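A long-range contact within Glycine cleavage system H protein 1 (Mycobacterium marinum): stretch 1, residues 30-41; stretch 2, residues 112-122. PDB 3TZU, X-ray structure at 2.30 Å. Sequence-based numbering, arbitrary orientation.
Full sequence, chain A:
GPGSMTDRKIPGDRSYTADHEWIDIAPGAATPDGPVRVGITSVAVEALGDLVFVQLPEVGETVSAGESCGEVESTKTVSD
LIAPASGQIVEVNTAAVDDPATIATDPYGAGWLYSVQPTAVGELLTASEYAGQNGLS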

# COMPACT_ATOMS: atom_id res chain seq x y z
N ALA A 30 8.47 -26.30 -11.41
CA ALA A 30 9.27 -25.83 -12.54
C ALA A 30 8.52 -24.71 -13.23
O ALA A 30 7.30 -24.60 -13.10
CB ALA A 30 9.50 -26.97 -13.53
N THR A 31 9.26 -23.87 -13.94
CA THR A 31 8.69 -22.75 -14.65
C THR A 31 8.17 -23.30 -15.98
O THR A 31 8.95 -23.84 -16.77
CB THR A 31 9.74 -21.62 -14.82
OG1 THR A 31 10.21 -21.20 -13.53
CG2 THR A 31 9.14 -20.44 -15.56
N PRO A 32 6.84 -23.20 -16.22
CA PRO A 32 6.16 -23.86 -17.35
C PRO A 32 6.75 -23.58 -18.72
O PRO A 32 7.39 -22.55 -18.92
CB PRO A 32 4.75 -23.28 -17.30
CG PRO A 32 4.54 -22.93 -15.87
CD PRO A 32 5.88 -22.52 -15.33
N ASP A 33 6.48 -24.49 -19.66
CA ASP A 33 6.84 -24.31 -21.08
C ASP A 33 5.79 -23.43 -21.79
O ASP A 33 5.46 -23.69 -22.95
CB ASP A 33 6.98 -25.67 -21.78
N GLY A 34 5.30 -22.40 -21.10
CA GLY A 34 4.23 -21.53 -21.61
C GLY A 34 4.02 -20.27 -20.76
O GLY A 34 4.53 -20.20 -19.64
N PRO A 35 3.30 -19.26 -21.29
CA PRO A 35 3.06 -17.98 -20.61
C PRO A 35 2.28 -18.07 -19.29
O PRO A 35 1.24 -18.73 -19.25
CB PRO A 35 2.24 -17.18 -21.63
CG PRO A 35 1.82 -18.16 -22.70
CD PRO A 35 2.86 -19.22 -22.70
N VAL A 36 2.77 -17.39 -18.25
CA VAL A 36 2.10 -17.38 -16.94
C VAL A 36 1.66 -15.99 -16.55
O VAL A 36 2.40 -15.02 -16.73
CB VAL A 36 2.96 -17.96 -15.80
CG1 VAL A 36 3.16 -19.47 -16.02
CG2 VAL A 36 4.27 -17.21 -15.68
N ARG A 37 0.44 -15.89 -16.04
CA ARG A 37 -0.11 -14.58 -15.65
C ARG A 37 0.52 -14.05 -14.33
O ARG A 37 0.98 -14.81 -13.48
CB ARG A 37 -1.65 -14.63 -15.56
CG ARG A 37 -2.36 -15.03 -16.87
CD ARG A 37 -3.88 -15.11 -16.69
NE ARG A 37 -4.54 -15.18 -17.99
CZ ARG A 37 -5.86 -15.15 -18.21
NH1 ARG A 37 -6.73 -15.02 -17.21
NH2 ARG A 37 -6.32 -15.25 -19.45
N VAL A 38 0.56 -12.71 -14.24
CA VAL A 38 1.04 -11.99 -13.08
C VAL A 38 -0.05 -11.00 -12.72
O VAL A 38 -0.74 -10.51 -13.63
CB VAL A 38 2.30 -11.16 -13.40
CG1 VAL A 38 2.65 -10.24 -12.20
CG2 VAL A 38 3.46 -12.04 -13.80
N GLY A 39 -0.19 -10.71 -11.42
CA GLY A 39 -1.13 -9.70 -10.93
C GLY A 39 -0.76 -9.16 -9.56
O GLY A 39 0.33 -9.45 -9.03
N ILE A 40 -1.65 -8.36 -8.98
CA ILE A 40 -1.42 -7.80 -7.62
C ILE A 40 -2.27 -8.56 -6.60
O ILE A 40 -3.29 -9.14 -6.94
CB ILE A 40 -1.63 -6.30 -7.54
CG1 ILE A 40 -3.09 -5.90 -7.79
CG2 ILE A 40 -0.71 -5.56 -8.52
CD1 ILE A 40 -3.39 -4.46 -7.39
N THR A 41 -1.84 -8.58 -5.36
CA THR A 41 -2.55 -9.31 -4.32
C THR A 41 -3.73 -8.51 -3.75
O THR A 41 -3.92 -7.31 -4.05
CB THR A 41 -1.61 -9.67 -3.17
OG1 THR A 41 -1.22 -8.46 -2.51
CG2 THR A 41 -0.34 -10.45 -3.72
N TRP A 112 -6.16 -10.06 -13.38
CA TRP A 112 -4.78 -10.32 -13.81
C TRP A 112 -4.33 -9.21 -14.76
O TRP A 112 -5.15 -8.59 -15.47
CB TRP A 112 -4.69 -11.68 -14.49
CG TRP A 112 -5.40 -11.75 -15.81
CD1 TRP A 112 -6.76 -11.96 -16.04
CD2 TRP A 112 -4.82 -11.58 -17.14
NE1 TRP A 112 -7.04 -11.93 -17.37
CE2 TRP A 112 -5.93 -11.71 -18.09
CE3 TRP A 112 -3.55 -11.34 -17.62
CZ2 TRP A 112 -5.74 -11.62 -19.46
CZ3 TRP A 112 -3.36 -11.25 -19.01
CH2 TRP A 112 -4.43 -11.39 -19.90
N LEU A 113 -3.03 -8.93 -14.77
CA LEU A 113 -2.53 -7.71 -15.42
C LEU A 113 -1.82 -8.00 -16.72
O LEU A 113 -1.95 -7.23 -17.67
CB LEU A 113 -1.59 -6.95 -14.47
CG LEU A 113 -2.22 -6.34 -13.20
CD1 LEU A 113 -1.19 -5.55 -12.38
CD2 LEU A 113 -3.43 -5.48 -13.54
N TYR A 114 -1.04 -9.08 -16.75
CA TYR A 114 -0.31 -9.49 -17.96
C TYR A 114 0.14 -10.94 -17.87
O TYR A 114 -0.00 -11.58 -16.84
CB TYR A 114 0.90 -8.54 -18.25
CG TYR A 114 2.05 -8.56 -17.26
CD1 TYR A 114 3.02 -9.55 -17.31
CD2 TYR A 114 2.19 -7.56 -16.30
CE1 TYR A 114 4.08 -9.56 -16.41
CE2 TYR A 114 3.24 -7.57 -15.38
CZ TYR A 114 4.19 -8.58 -15.45
OH TYR A 114 5.24 -8.62 -14.56
N SER A 115 0.64 -11.47 -18.98
CA SER A 115 1.26 -12.80 -18.96
C SER A 115 2.66 -12.67 -19.53
O SER A 115 2.89 -11.89 -20.47
CB SER A 115 0.46 -13.81 -19.76
OG SER A 115 0.72 -13.70 -21.14
N VAL A 116 3.57 -13.42 -18.93
CA VAL A 116 4.98 -13.40 -19.30
C VAL A 116 5.43 -14.83 -19.63
O VAL A 116 4.89 -15.78 -19.07
CB VAL A 116 5.85 -12.77 -18.16
CG1 VAL A 116 5.60 -13.47 -16.82
CG2 VAL A 116 7.33 -12.79 -18.51
N GLN A 117 6.39 -14.96 -20.56
CA GLN A 117 7.02 -16.25 -20.86
C GLN A 117 8.37 -16.24 -20.13
O GLN A 117 9.26 -15.55 -20.55
CB GLN A 117 7.18 -16.41 -22.39
CG GLN A 117 7.95 -17.63 -22.88
CD GLN A 117 7.08 -18.87 -22.94
OE1 GLN A 117 6.67 -19.28 -24.02
NE2 GLN A 117 6.81 -19.47 -21.80
N PRO A 118 8.51 -16.97 -19.01
CA PRO A 118 9.66 -16.69 -18.14
C PRO A 118 10.98 -17.33 -18.55
O PRO A 118 10.97 -18.43 -19.03
CB PRO A 118 9.22 -17.25 -16.77
CG PRO A 118 7.82 -17.73 -16.95
CD PRO A 118 7.60 -17.95 -18.40
N THR A 119 12.08 -16.63 -18.35
CA THR A 119 13.42 -17.20 -18.46
C THR A 119 14.08 -17.28 -17.10
O THR A 119 15.10 -17.91 -16.93
CB THR A 119 14.33 -16.37 -19.40
OG1 THR A 119 14.36 -15.01 -18.95
CG2 THR A 119 13.84 -16.44 -20.86
N ALA A 120 13.49 -16.61 -16.11
CA ALA A 120 14.02 -16.59 -14.77
C ALA A 120 12.96 -16.03 -13.82
O ALA A 120 12.06 -15.27 -14.25
CB ALA A 120 15.28 -15.75 -14.72
N VAL A 121 13.05 -16.42 -12.55
CA VAL A 121 12.18 -15.90 -11.52
C VAL A 121 13.04 -15.29 -10.40
O VAL A 121 14.10 -15.78 -10.10
CB VAL A 121 11.23 -17.02 -10.98
CG1 VAL A 121 10.32 -17.51 -12.11
CG2 VAL A 121 12.00 -18.19 -10.37
N GLY A 122 12.57 -14.20 -9.80
CA GLY A 122 13.18 -13.66 -8.58
C GLY A 122 12.77 -14.44 -7.33
O GLY A 122 12.33 -15.59 -7.41

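How do the two backbones meet? Residues 36-40 run antiparallel to the strand around 114-118, and Val36 and Val116 form a hydrogen-bonded pair: Val36 N to Val116 O is 2.8 Å, and Val116 N to Val36 O is 3.0 Å. Two residues on, Val38 N donates to Tyr114 O at 2.9 Å. The return bond, Tyr114 N to Val38 O, is weak at 3.4 Å, while Leu113 N reaches the same Val38 O at 3.0 Å, so that one carbonyl accepts from two successive amides.

What fills the face carrying Val36, Val38, Tyr114 and Val116? It is a largely apolar cluster. Val38 CB sits over the Tyr114 ring, 4.0 Å from its centroid, and Val38 CG2 lies 4.0 Å from Val116 CG1. Val36 CG2 extends the packing to Pro118 CG at 3.8 Å.

Why does Arg37, on the other face, approach Trp112 so closely? Its extended side chain lays the guanidinium flat on the indole, planes at 14°, with CZ of Arg37 3.6 Å from the centroid of the five-membered ring of Trp112. Arg37 NH1 and Trp112 NE1 are 3.1 Å apart, but both are donors; the contact is a cation-pi stack, not a hydrogen bond.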